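Anaerobically-induced outer membrane porin OprE (Pseudomonas aeruginosa, PDB 4FRX) forms a beta-barrel in the outer membrane that probably acts as a porin, letting small solutes cross. Local coordinates at residues A[24-29]-A[423-428]; A[51-56]-A[111-116]; A[279-284]-A[308-313]. All coordinates share one frame; numbering follows the deposited sequence.

The three contacts serve one antiparallel beta-barrel at different places. Interaction 1 pairs its first and last strands, 17-28 and 423-434, and so closes the ring; most of its residues are polar and it lies at the surface. Interaction 2, nested in the loop that interaction 1 closes, is partly buried at a turn on the other side of the chain's centre, where a phenylalanine ring lies between two lysine chains. Interaction 3 is buried: a long loop turns in against strand 280-292. Strand-to-strand backbone pairing thus dominates interaction 1, side chains carry interaction 2, and interaction 3 mixes one hydroxyl bond and one backbone bond with apolar contacts. The centres of interactions 1 and 3 are about 27 Å apart.

Interaction 1: residues A[24-29]-A[423-428]; sequences INTDNR and QDENRL
Asn25 and Asn426 sit side by side on the antiparallel strands 17-28 and 423-434, and Asn426 ND2 gives a hydrogen bond to Asn25 OD1 at 3.2 Å. CG of Asn25 lies between its backbone N and carbonyl carbon (chi1 67°), which brings OD1 against CB and ND2 of Asn426. The two amide planes stand almost perpendicular (84°), yet the donor lies in the plane of the Asn25 amide, on a lone pair of OD1. Asparagine suits both places because each amide can give and accept: Asn25 ND2 reaches Tyr23 OH, while Asn426 OD1 takes bonds from Asn404 and Trp402.

On the face carrying Ile24, Thr26 and Glu425, the CD1 methyl of Ile24 comes within 3.7 Å of Glu425 CD, covering part of the carboxylate. Glu425, extended with CG anti to its backbone N (chi1 -177°), rises on the same face as Arg427, where OE2 is met side-on, 2.9 Å from NE and 3.2 Å from NH2 of the arginine. Gln330 NE2 is a further donor to OE2, so this oxygen is held by three N-H groups and its negative charge is probably well stabilised. Thr26 turns its methyl CG2 anti to the backbone N, to within 3.4 Å of Gln423 NE2.

Asp27 and Asp424 pair through the backbone, Asp27 N to Asp424 O at 2.8 Å. Their carboxylates stay apart, OD2 to OD2 5.5 Å, and Asp424 has its countercharge in Arg408. An antiparallel pairing of the first and last strands is the closure seam of an outer-membrane beta-barrel.

Interaction 2: residues A[51-56]-A[111-116]; sequences SGFTQG and KAKVSN
The short turn between barrel strands 37-50 and 59-71 drops Phe53 onto Lys111 and Lys113 of strand 102-114, a ring held between two aliphatic chains. Lys113 CB lies over one face, 3.8 Å from the centroid of the Phe53 ring. On the opposite side of the ring plane, Lys111 CE makes an off-centre CH-pi contact at 4.1 Å from the same centroid. Both lysine side chains cross the phenylalanine at about a right angle. The closest carbons of the contact are Phe53 CE2 and Lys111 CG, 3.4 Å apart.

Lysine suits these positions because its methylenes pack against an aromatic ring while the charged end travels on. Lys111 is extended beyond CG, and its NZ has two partners: Ser51 O, in a hydrogen bond of 2.8 Å tilted 32° from the carbonyl plane, and Asp63 OD1, in a salt bridge. Ser51 OG, in turn, donates to Gly52 O at 2.7 Å along a lone pair and accepts from Val62 N.

Strand 59-71, which supplies Asp63 and Val62, pairs with both 37-50 and 102-114, so the turn reaches past it to the strand beyond. Glu118 of strand 117-121 also touches Phe53 and both lysines.

Interaction 3: residues A[279-284]-A[308-313]; sequences VDNRAF and SDFPFL
Ser308 OG is gripped twice: it accepts a fairly straight hydrogen bond (160°) from Asp280 N at 3.0 Å and donates to Asp309 O at 2.8 Å. This is where the long loop between barrel strands 295-305 and 340-349 folds against strand 280-292 near Asp280, an arrangement consistent with the inward-folded loops of porins. Serine fits because its short side chain sets a hydroxyl beside the backbone (chi1 86°), where it can accept from one strand and donate back to its own loop.

A second bond returns from the loop, Ser308 N to Asp280 O at 3.0 Å, with the donor standing above the carbonyl plane rather than on a lone pair. Serine and aspartate are therefore tied in both directions, and the Asp280 carboxylate adds a bond to Asp307 N just before the segment. Asn281 CB packs 3.5 Å from Ser308 OG.

Two apolar contacts lie further along the loop. Val279 CG1 meets the Pro311 ring at CG, 4.0 Å away, near Tyr221. Phe310, edge-to-face with Phe246, puts its CD1 4.3 Å from the methyl CB of Ala283.

Interaction 1: residues A[24-29]-A[423-428]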
ATOM      1  N   ILE A  24       3.102  17.568   6.342  1.00  9.81           N
ATOM      2  CA  ILE A  24       4.152  16.657   6.773  1.00 10.80           C
ATOM      3  C   ILE A  24       5.457  17.379   7.114  1.00 16.12           C
ATOM      4  O   ILE A  24       5.881  18.303   6.405  1.00 14.97           O
ATOM      5  CB  ILE A  24       4.395  15.507   5.742  1.00 13.42           C
ATOM      6  CG1 ILE A  24       5.436  14.513   6.261  1.00 11.65           C
ATOM      7  CG2 ILE A  24       4.850  16.046   4.403  1.00 17.59           C
ATOM      8  CD1 ILE A  24       5.553  13.267   5.396  1.00 13.00           C
ATOM      9  N   ASN A  25       6.071  16.986   8.229  1.00 10.21           N
ATOM     10  CA  ASN A  25       7.414  17.465   8.524  1.00 14.36           C
ATOM     11  C   ASN A  25       8.343  16.313   8.865  1.00 14.28           C
ATOM     12  O   ASN A  25       7.950  15.360   9.529  1.00 15.07           O
ATOM     13  CB  ASN A  25       7.445  18.610   9.567  1.00 15.81           C
ATOM     14  CG  ASN A  25       7.004  18.183  10.966  1.00 32.68           C
ATOM     15  OD1 ASN A  25       7.360  17.115  11.460  1.00 43.72           O
ATOM     16  ND2 ASN A  25       6.247  19.051  11.624  1.00 38.37           N
ATOM     17  N   THR A  26       9.563  16.393   8.362  1.00 11.97           N
ATOM     18  CA  THR A  26      10.530  15.336   8.582  1.00 14.55           C
ATOM     19  C   THR A  26      11.823  15.939   9.109  1.00 20.45           C
ATOM     20  O   THR A  26      12.225  17.035   8.718  1.00 22.83           O
ATOM     21  CB  THR A  26      10.819  14.564   7.282  1.00 20.02           C
ATOM     22  OG1 THR A  26       9.589  14.174   6.668  1.00 23.67           O
ATOM     23  CG2 THR A  26      11.634  13.314   7.566  1.00 32.23           C
ATOM     24  N   ASP A  27      12.457  15.215  10.014  1.00 18.28           N
ATOM     25  CA  ASP A  27      13.744  15.605  10.556  1.00 24.77           C
ATOM     26  C   ASP A  27      14.699  14.440  10.294  1.00 24.85           C
ATOM     27  O   ASP A  27      14.450  13.323  10.750  1.00 19.91           O
ATOM     28  CB  ASP A  27      13.595  15.862  12.050  1.00 24.08           C
ATOM     29  CG  ASP A  27      14.708  16.717  12.612  1.00 50.32           C
ATOM     30  OD1 ASP A  27      15.826  16.711  12.051  1.00 54.74           O
ATOM     31  OD2 ASP A  27      14.464  17.400  13.626  1.00 58.18           O
ATOM     32  N   ASN A  28      15.756  14.692   9.523  1.00 23.52           N
ATOM     33  CA  ASN A  28      16.784  13.694   9.249  1.00 36.71           C
ATOM     34  C   ASN A  28      18.095  14.010   9.952  1.00 43.58           C
ATOM     35  O   ASN A  28      18.406  15.175  10.202  1.00 43.80           O
ATOM     36  CB  ASN A  28      17.053  13.595   7.750  1.00 42.35           C
ATOM     37  CG  ASN A  28      15.872  13.059   6.981  1.00 49.22           C
ATOM     38  OD1 ASN A  28      15.501  11.894   7.126  1.00 58.09           O
ATOM     39  ND2 ASN A  28      15.279  13.900   6.146  1.00 45.50           N
ATOM     40  N   ARG A  29      18.863  12.967  10.257  1.00 45.97           N
ATOM     41  CA  ARG A  29      20.210  13.117  10.808  1.00 41.95           C
ATOM     42  C   ARG A  29      21.166  12.078  10.220  1.00 43.72           C
ATOM     43  O   ARG A  29      20.849  10.887  10.169  1.00 40.10           O
ATOM     44  CB  ARG A  29      20.192  13.014  12.334  1.00 39.07           C
ATOM     45  CG  ARG A  29      19.599  14.227  13.037  1.00 43.25           C
ATOM     46  N   GLN A 423      15.471   9.322  11.407  1.00 22.33           N
ATOM     47  CA  GLN A 423      14.398  10.128  10.845  1.00 19.03           C
ATOM     48  C   GLN A 423      13.256  10.207  11.853  1.00 13.96           C
ATOM     49  O   GLN A 423      12.893   9.201  12.466  1.00 13.82           O
ATOM     50  CB  GLN A 423      13.929   9.474   9.530  1.00 23.23           C
ATOM     51  CG  GLN A 423      12.783  10.168   8.804  1.00 27.79           C
ATOM     52  CD  GLN A 423      12.538   9.602   7.407  1.00 30.26           C
ATOM     53  OE1 GLN A 423      13.334   8.819   6.884  1.00 26.24           O
ATOM     54  NE2 GLN A 423      11.427   9.994   6.802  1.00 34.83           N
ATOM     55  N   ASP A 424      12.719  11.410  12.037  1.00 15.10           N
ATOM     56  CA  ASP A 424      11.481  11.621  12.778  1.00 13.76           C
ATOM     57  C   ASP A 424      10.506  12.290  11.824  1.00 14.64           C
ATOM     58  O   ASP A 424      10.900  13.149  11.027  1.00 13.18           O
ATOM     59  CB  ASP A 424      11.695  12.529  13.994  1.00 13.21           C
ATOM     60  CG  ASP A 424      12.465  11.848  15.111  1.00 29.70           C
ATOM     61  OD1 ASP A 424      12.416  10.605  15.212  1.00 35.79           O
ATOM     62  OD2 ASP A 424      13.123  12.561  15.899  1.00 40.89           O
ATOM     63  N   GLU A 425       9.236  11.911  11.908  1.00 13.52           N
ATOM     64  CA  GLU A 425       8.242  12.402  10.966  1.00 13.39           C
ATOM     65  C   GLU A 425       6.923  12.665  11.671  1.00  9.22           C
ATOM     66  O   GLU A 425       6.480  11.870  12.507  1.00 10.55           O
ATOM     67  CB  GLU A 425       8.068  11.382   9.830  1.00 15.04           C
ATOM     68  CG  GLU A 425       7.116  11.782   8.727  1.00 15.84           C
ATOM     69  CD  GLU A 425       6.910  10.665   7.712  1.00 20.43           C
ATOM     70  OE1 GLU A 425       7.852  10.372   6.944  1.00 20.53           O
ATOM     71  OE2 GLU A 425       5.812  10.073   7.686  1.00 19.84           O
ATOM     72  N   ASN A 426       6.302  13.797  11.348  1.00 13.21           N
ATOM     73  CA  ASN A 426       4.951  14.092  11.793  1.00 14.38           C
ATOM     74  C   ASN A 426       4.061  14.287  10.592  1.00 14.92           C
ATOM     75  O   ASN A 426       4.457  14.955   9.633  1.00 16.50           O
ATOM     76  CB  ASN A 426       4.903  15.365  12.646  1.00 13.03           C
ATOM     77  CG  ASN A 426       5.497  15.159  14.024  1.00 18.94           C
ATOM     78  OD1 ASN A 426       4.910  14.478  14.867  1.00 13.87           O
ATOM     79  ND2 ASN A 426       6.676  15.737  14.258  1.00 18.91           N
ATOM     80  N   ARG A 427       2.870  13.698  10.644  1.00 15.14           N
ATOM     81  CA  ARG A 427       1.818  14.040   9.700  1.00  9.91           C
ATOM     82  C   ARG A 427       0.607  14.590  10.444  1.00  9.12           C
ATOM     83  O   ARG A 427       0.234  14.111  11.517  1.00 12.28           O
ATOM     84  CB  ARG A 427       1.398  12.835   8.868  1.00  8.75           C
ATOM     85  CG  ARG A 427       2.521  12.177   8.117  1.00 12.06           C
ATOM     86  CD  ARG A 427       1.984  10.999   7.316  1.00 11.94           C
ATOM     87  NE  ARG A 427       3.047  10.075   6.944  1.00 17.47           N
ATOM     88  CZ  ARG A 427       2.836   8.908   6.345  1.00 17.36           C
ATOM     89  NH1 ARG A 427       1.602   8.529   6.053  1.00 17.44           N
ATOM     90  NH2 ARG A 427       3.859   8.119   6.048  1.00 15.00           N
ATOM     91  N   LEU A 428       0.002  15.617   9.861  1.00 10.13           N
ATOM     92  CA  LEU A 428      -1.261  16.137  10.345  1.00 13.64           C
ATOM     93  C   LEU A 428      -2.222  16.112   9.178  1.00 14.16           C
ATOM     94  O   LEU A 428      -1.945  16.700   8.124  1.00 14.29           O
ATOM     95  CB  LEU A 428      -1.082  17.568  10.856  1.00 16.83           C
ATOM     96  CG  LEU A 428      -0.159  17.644  12.073  1.00 18.56           C
ATOM     97  CD1 LEU A 428       0.109  19.086  12.488  1.00 22.33           C
ATOM     98  CD2 LEU A 428      -0.774  16.862  13.233  1.00 23.97           C
TER

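Interaction 2: residues A[51-56]-A[111-116]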
ATOM      1  N   SER A  51     -20.389   5.499 -12.601  1.00 10.18           N
ATOM      2  CA  SER A  51     -21.682   5.336 -13.259  1.00 14.94           C
ATOM      3  C   SER A  51     -22.310   4.022 -12.838  1.00 14.91           C
ATOM      4  O   SER A  51     -21.663   3.192 -12.196  1.00 13.89           O
ATOM      5  CB  SER A  51     -21.536   5.342 -14.778  1.00 15.18           C
ATOM      6  OG  SER A  51     -21.120   4.066 -15.245  1.00 14.88           O
ATOM      7  N   GLY A  52     -23.578   3.843 -13.208  1.00 16.92           N
ATOM      8  CA  GLY A  52     -24.226   2.548 -13.121  1.00 18.01           C
ATOM      9  C   GLY A  52     -23.904   1.792 -14.400  1.00 17.45           C
ATOM     10  O   GLY A  52     -23.043   2.222 -15.177  1.00 14.58           O
ATOM     11  N   PHE A  53     -24.584   0.671 -14.620  1.00 14.85           N
ATOM     12  CA  PHE A  53     -24.364  -0.146 -15.807  1.00 15.46           C
ATOM     13  C   PHE A  53     -25.570  -0.096 -16.737  1.00 12.69           C
ATOM     14  O   PHE A  53     -26.713  -0.139 -16.277  1.00 12.81           O
ATOM     15  CB  PHE A  53     -24.061  -1.593 -15.414  1.00 12.47           C
ATOM     16  CG  PHE A  53     -22.759  -1.747 -14.701  1.00 15.82           C
ATOM     17  CD1 PHE A  53     -22.692  -1.613 -13.324  1.00 19.67           C
ATOM     18  CD2 PHE A  53     -21.590  -1.993 -15.411  1.00 17.15           C
ATOM     19  CE1 PHE A  53     -21.483  -1.734 -12.658  1.00 24.32           C
ATOM     20  CE2 PHE A  53     -20.378  -2.122 -14.744  1.00 17.85           C
ATOM     21  CZ  PHE A  53     -20.330  -1.988 -13.366  1.00 17.47           C
ATOM     22  N   THR A  54     -25.297   0.002 -18.035  1.00 12.90           N
ATOM     23  CA  THR A  54     -26.339  -0.088 -19.054  1.00 16.03           C
ATOM     24  C   THR A  54     -27.071  -1.422 -18.942  1.00 18.30           C
ATOM     25  O   THR A  54     -26.545  -2.389 -18.389  1.00 13.97           O
ATOM     26  CB  THR A  54     -25.765   0.036 -20.472  1.00 16.25           C
ATOM     27  OG1 THR A  54     -24.765  -0.973 -20.681  1.00 11.07           O
ATOM     28  CG2 THR A  54     -25.150   1.425 -20.691  1.00 15.35           C
ATOM     29  N   GLN A  55     -28.286  -1.471 -19.478  1.00 19.67           N
ATOM     30  CA  GLN A  55     -29.113  -2.661 -19.350  1.00 22.91           C
ATOM     31  C   GLN A  55     -28.652  -3.772 -20.285  1.00 15.25           C
ATOM     32  O   GLN A  55     -28.006  -3.520 -21.308  1.00 17.66           O
ATOM     33  CB  GLN A  55     -30.582  -2.314 -19.590  1.00 23.80           C
ATOM     34  CG  GLN A  55     -31.172  -1.403 -18.509  1.00 20.17           C
ATOM     35  N   GLY A  56     -28.979  -5.004 -19.921  1.00 14.24           N
ATOM     36  CA  GLY A  56     -28.590  -6.158 -20.709  1.00 12.56           C
ATOM     37  C   GLY A  56     -27.741  -7.087 -19.864  1.00 21.85           C
ATOM     38  O   GLY A  56     -27.220  -6.686 -18.817  1.00 20.18           O
ATOM     39  N   LYS A 111     -15.784   0.107 -17.786  1.00  8.56           N
ATOM     40  CA  LYS A 111     -16.158  -1.117 -17.079  1.00 12.22           C
ATOM     41  C   LYS A 111     -17.301  -1.881 -17.734  1.00 12.75           C
ATOM     42  O   LYS A 111     -18.178  -1.301 -18.378  1.00 13.57           O
ATOM     43  CB  LYS A 111     -16.481  -0.828 -15.611  1.00 14.21           C
ATOM     44  CG  LYS A 111     -17.764  -0.071 -15.397  1.00 17.86           C
ATOM     45  CD  LYS A 111     -17.828   0.516 -13.990  1.00 18.31           C
ATOM     46  CE  LYS A 111     -19.065   1.386 -13.809  1.00 17.52           C
ATOM     47  NZ  LYS A 111     -19.265   1.794 -12.381  1.00 16.44           N
ATOM     48  N   ALA A 112     -17.270  -3.195 -17.573  1.00 11.66           N
ATOM     49  CA  ALA A 112     -18.352  -4.042 -18.039  1.00 17.20           C
ATOM     50  C   ALA A 112     -18.669  -5.020 -16.932  1.00 16.81           C
ATOM     51  O   ALA A 112     -17.790  -5.383 -16.152  1.00 18.08           O
ATOM     52  CB  ALA A 112     -17.947  -4.777 -19.305  1.00 14.30           C
ATOM     53  N   LYS A 113     -19.923  -5.442 -16.843  1.00 12.83           N
ATOM     54  CA  LYS A 113     -20.297  -6.373 -15.793  1.00 13.68           C
ATOM     55  C   LYS A 113     -21.340  -7.362 -16.268  1.00 16.00           C
ATOM     56  O   LYS A 113     -22.265  -6.992 -16.982  1.00 13.51           O
ATOM     57  CB  LYS A 113     -20.816  -5.603 -14.580  1.00 16.33           C
ATOM     58  CG  LYS A 113     -21.085  -6.451 -13.341  1.00 13.91           C
ATOM     59  CD  LYS A 113     -21.051  -5.542 -12.118  1.00 21.25           C
ATOM     60  CE  LYS A 113     -21.444  -6.276 -10.850  1.00 31.47           C
ATOM     61  NZ  LYS A 113     -21.490  -5.335  -9.683  1.00 33.38           N
ATOM     62  N   VAL A 114     -21.152  -8.622 -15.886  1.00 16.65           N
ATOM     63  CA  VAL A 114     -22.152  -9.659 -16.061  1.00 19.35           C
ATOM     64  C   VAL A 114     -22.325 -10.325 -14.704  1.00 21.13           C
ATOM     65  O   VAL A 114     -21.356 -10.842 -14.126  1.00 13.43           O
ATOM     66  CB  VAL A 114     -21.707 -10.722 -17.062  1.00 24.03           C
ATOM     67  CG1 VAL A 114     -22.851 -11.712 -17.314  1.00 22.90           C
ATOM     68  CG2 VAL A 114     -21.242 -10.078 -18.367  1.00 22.89           C
ATOM     69  N   SER A 115     -23.553 -10.295 -14.195  1.00 25.94           N
ATOM     70  CA  SER A 115     -23.867 -10.836 -12.875  1.00 28.55           C
ATOM     71  C   SER A 115     -23.010 -10.151 -11.803  1.00 26.69           C
ATOM     72  O   SER A 115     -23.141  -8.948 -11.581  1.00 21.56           O
ATOM     73  CB  SER A 115     -23.705 -12.361 -12.853  1.00 30.55           C
ATOM     74  OG  SER A 115     -24.354 -12.927 -11.726  1.00 27.72           O
ATOM     75  N   ASN A 116     -22.132 -10.913 -11.152  1.00 27.32           N
ATOM     76  CA  ASN A 116     -21.234 -10.357 -10.139  1.00 26.18           C
ATOM     77  C   ASN A 116     -19.774 -10.439 -10.564  1.00 22.51           C
ATOM     78  O   ASN A 116     -18.880 -10.600  -9.733  1.00 23.25           O
ATOM     79  CB  ASN A 116     -21.426 -11.067  -8.794  1.00 21.11           C
ATOM     80  CG  ASN A 116     -22.801 -10.830  -8.211  1.00 27.99           C
ATOM     81  OD1 ASN A 116     -23.108  -9.731  -7.748  1.00 33.81           O
ATOM     82  ND2 ASN A 116     -23.636 -11.856  -8.233  1.00 21.71           N
TER

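Interaction 3: residues A[279-284]-A[308-313]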
ATOM      1  N   VAL A 279      16.351 -11.702  -7.536  1.00  8.09           N
ATOM      2  CA  VAL A 279      15.274 -11.823  -6.550  1.00 12.03           C
ATOM      3  C   VAL A 279      15.331 -13.231  -5.947  1.00 15.15           C
ATOM      4  O   VAL A 279      15.514 -14.203  -6.672  1.00  7.66           O
ATOM      5  CB  VAL A 279      13.877 -11.548  -7.160  1.00 11.79           C
ATOM      6  CG1 VAL A 279      12.777 -11.910  -6.173  1.00 11.06           C
ATOM      7  CG2 VAL A 279      13.756 -10.091  -7.574  1.00  9.40           C
ATOM      8  N   ASP A 280      15.180 -13.315  -4.626  1.00 12.57           N
ATOM      9  CA  ASP A 280      15.386 -14.536  -3.857  1.00 12.00           C
ATOM     10  C   ASP A 280      14.998 -14.208  -2.421  1.00  9.60           C
ATOM     11  O   ASP A 280      15.851 -13.916  -1.593  1.00  7.69           O
ATOM     12  CB  ASP A 280      16.868 -14.958  -3.913  1.00 13.81           C
ATOM     13  CG  ASP A 280      17.203 -16.110  -2.964  1.00 22.01           C
ATOM     14  OD1 ASP A 280      16.393 -17.048  -2.859  1.00 18.61           O
ATOM     15  OD2 ASP A 280      18.286 -16.074  -2.327  1.00 17.63           O
ATOM     16  N   ASN A 281      13.700 -14.254  -2.125  1.00 12.41           N
ATOM     17  CA  ASN A 281      13.201 -13.889  -0.807  1.00  9.15           C
ATOM     18  C   ASN A 281      12.015 -14.761  -0.373  1.00 12.41           C
ATOM     19  O   ASN A 281      11.096 -15.029  -1.150  1.00  7.94           O
ATOM     20  CB  ASN A 281      12.805 -12.402  -0.787  1.00  6.24           C
ATOM     21  CG  ASN A 281      12.340 -11.925   0.589  1.00 10.31           C
ATOM     22  OD1 ASN A 281      13.119 -11.378   1.363  1.00 22.21           O
ATOM     23  ND2 ASN A 281      11.067 -12.117   0.886  1.00  9.70           N
ATOM     24  N   ARG A 282      12.087 -15.243   0.858  1.00  8.93           N
ATOM     25  CA  ARG A 282      10.973 -15.929   1.493  0.52 10.25           C
ATOM     26  C   ARG A 282      10.606 -15.150   2.753  1.00 11.45           C
ATOM     27  O   ARG A 282      11.461 -14.869   3.579  1.00 15.05           O
ATOM     28  CB  ARG A 282      11.342 -17.386   1.822  0.52 15.32           C
ATOM     29  CG  ARG A 282      11.634 -18.241   0.587  0.52 18.41           C
ATOM     30  CD  ARG A 282      12.055 -19.668   0.936  0.52 24.09           C
ATOM     31  NE  ARG A 282      13.342 -19.748   1.627  0.52 20.20           N
ATOM     32  CZ  ARG A 282      13.472 -19.887   2.945  0.52 21.26           C
ATOM     33  NH1 ARG A 282      12.398 -19.959   3.718  0.52 30.09           N
ATOM     34  NH2 ARG A 282      14.674 -19.954   3.490  0.52 22.06           N
ATOM     35  N   ALA A 283       9.332 -14.772   2.882  1.00 14.20           N
ATOM     36  CA  ALA A 283       8.883 -13.975   4.025  1.00 10.81           C
ATOM     37  C   ALA A 283       7.783 -14.757   4.747  1.00 12.27           C
ATOM     38  O   ALA A 283       6.933 -15.342   4.101  1.00 10.97           O
ATOM     39  CB  ALA A 283       8.327 -12.671   3.541  1.00 10.31           C
ATOM     40  N   PHE A 284       7.808 -14.795   6.069  1.00  7.88           N
ATOM     41  CA  PHE A 284       6.770 -15.479   6.842  0.73 10.54           C
ATOM     42  C   PHE A 284       6.427 -14.621   8.051  1.00 12.87           C
ATOM     43  O   PHE A 284       7.321 -14.112   8.705  1.00  7.79           O
ATOM     44  CB  PHE A 284       7.249 -16.856   7.323  0.73 10.69           C
ATOM     45  CG  PHE A 284       6.270 -17.545   8.243  0.73 19.26           C
ATOM     46  CD1 PHE A 284       5.147 -18.182   7.731  0.73 30.07           C
ATOM     47  CD2 PHE A 284       6.463 -17.546   9.617  0.73 30.11           C
ATOM     48  CE1 PHE A 284       4.238 -18.812   8.569  0.73 30.91           C
ATOM     49  CE2 PHE A 284       5.555 -18.171  10.461  0.73 34.51           C
ATOM     50  CZ  PHE A 284       4.444 -18.805   9.933  0.73 33.58           C
ATOM     51  N   SER A 308      17.707 -11.504  -1.401  1.00 10.84           N
ATOM     52  CA  SER A 308      17.121 -10.240  -1.861  1.00  6.57           C
ATOM     53  C   SER A 308      16.172  -9.677  -0.819  1.00 10.86           C
ATOM     54  O   SER A 308      15.641 -10.421   0.020  1.00  7.15           O
ATOM     55  CB  SER A 308      16.385 -10.418  -3.190  1.00  3.92           C
ATOM     56  OG  SER A 308      15.042 -10.838  -2.971  1.00 10.12           O
ATOM     57  N   ASP A 309      15.987  -8.361  -0.859  1.00 14.78           N
ATOM     58  CA  ASP A 309      14.905  -7.718  -0.117  1.00 11.26           C
ATOM     59  C   ASP A 309      13.581  -8.301  -0.572  1.00  9.23           C
ATOM     60  O   ASP A 309      13.478  -8.961  -1.612  1.00 10.82           O
ATOM     61  CB  ASP A 309      14.863  -6.209  -0.378  1.00  8.36           C
ATOM     62  CG  ASP A 309      16.101  -5.472   0.119  1.00 12.76           C
ATOM     63  OD1 ASP A 309      17.005  -6.071   0.752  1.00  9.56           O
ATOM     64  OD2 ASP A 309      16.150  -4.256  -0.134  1.00 10.93           O
ATOM     65  N   PHE A 310      12.552  -8.073   0.219  1.00 12.48           N
ATOM     66  CA  PHE A 310      11.223  -8.452  -0.204  1.00 10.29           C
ATOM     67  C   PHE A 310      10.807  -7.563  -1.376  1.00 10.76           C
ATOM     68  O   PHE A 310      10.839  -6.346  -1.247  1.00  7.58           O
ATOM     69  CB  PHE A 310      10.253  -8.225   0.938  1.00  6.48           C
ATOM     70  CG  PHE A 310       8.826  -8.475   0.555  1.00  3.57           C
ATOM     71  CD1 PHE A 310       8.356  -9.771   0.393  1.00  9.76           C
ATOM     72  CD2 PHE A 310       7.949  -7.411   0.369  1.00  7.37           C
ATOM     73  CE1 PHE A 310       7.032 -10.012   0.052  1.00  5.04           C
ATOM     74  CE2 PHE A 310       6.631  -7.634   0.030  1.00  5.08           C
ATOM     75  CZ  PHE A 310       6.167  -8.946  -0.128  1.00 10.00           C
ATOM     76  N   PRO A 311      10.424  -8.160  -2.525  1.00  5.28           N
ATOM     77  CA  PRO A 311      10.077  -7.338  -3.695  1.00 12.81           C
ATOM     78  C   PRO A 311       8.603  -6.906  -3.750  1.00 13.03           C
ATOM     79  O   PRO A 311       7.691  -7.669  -3.409  1.00  9.71           O
ATOM     80  CB  PRO A 311      10.393  -8.271  -4.872  1.00 12.34           C
ATOM     81  CG  PRO A 311      10.004  -9.634  -4.339  1.00  7.39           C
ATOM     82  CD  PRO A 311      10.418  -9.598  -2.849  1.00  7.62           C
ATOM     83  N   PHE A 312       8.388  -5.672  -4.200  1.00  6.66           N
ATOM     84  CA  PHE A 312       7.058  -5.090  -4.374  1.00  6.91           C
ATOM     85  C   PHE A 312       7.180  -3.899  -5.336  1.00 10.32           C
ATOM     86  O   PHE A 312       8.260  -3.297  -5.463  1.00  7.47           O
ATOM     87  CB  PHE A 312       6.459  -4.643  -3.033  1.00  6.16           C
ATOM     88  CG  PHE A 312       7.343  -3.714  -2.250  1.00 11.52           C
ATOM     89  CD1 PHE A 312       8.393  -4.211  -1.485  1.00 10.49           C
ATOM     90  CD2 PHE A 312       7.128  -2.345  -2.277  1.00 14.27           C
ATOM     91  CE1 PHE A 312       9.219  -3.356  -0.759  1.00 10.44           C
ATOM     92  CE2 PHE A 312       7.949  -1.477  -1.548  1.00 15.04           C
ATOM     93  CZ  PHE A 312       8.988  -1.988  -0.783  1.00 14.51           C
ATOM     94  N   LEU A 313       6.075  -3.553  -5.990  1.00 12.12           N
ATOM     95  CA  LEU A 313       6.081  -2.492  -7.003  1.00  8.43           C
ATOM     96  C   LEU A 313       6.447  -1.153  -6.365  1.00  9.02           C
ATOM     97  O   LEU A 313       5.831  -0.737  -5.398  1.00 13.62           O
ATOM     98  CB  LEU A 313       4.720  -2.393  -7.680  1.00  6.71           C
ATOM     99  CG  LEU A 313       4.252  -3.654  -8.408  1.00 11.40           C
ATOM    100  CD1 LEU A 313       2.950  -3.389  -9.146  1.00 17.32           C
ATOM    101  CD2 LEU A 313       5.341  -4.210  -9.353  1.00 12.87           C
TER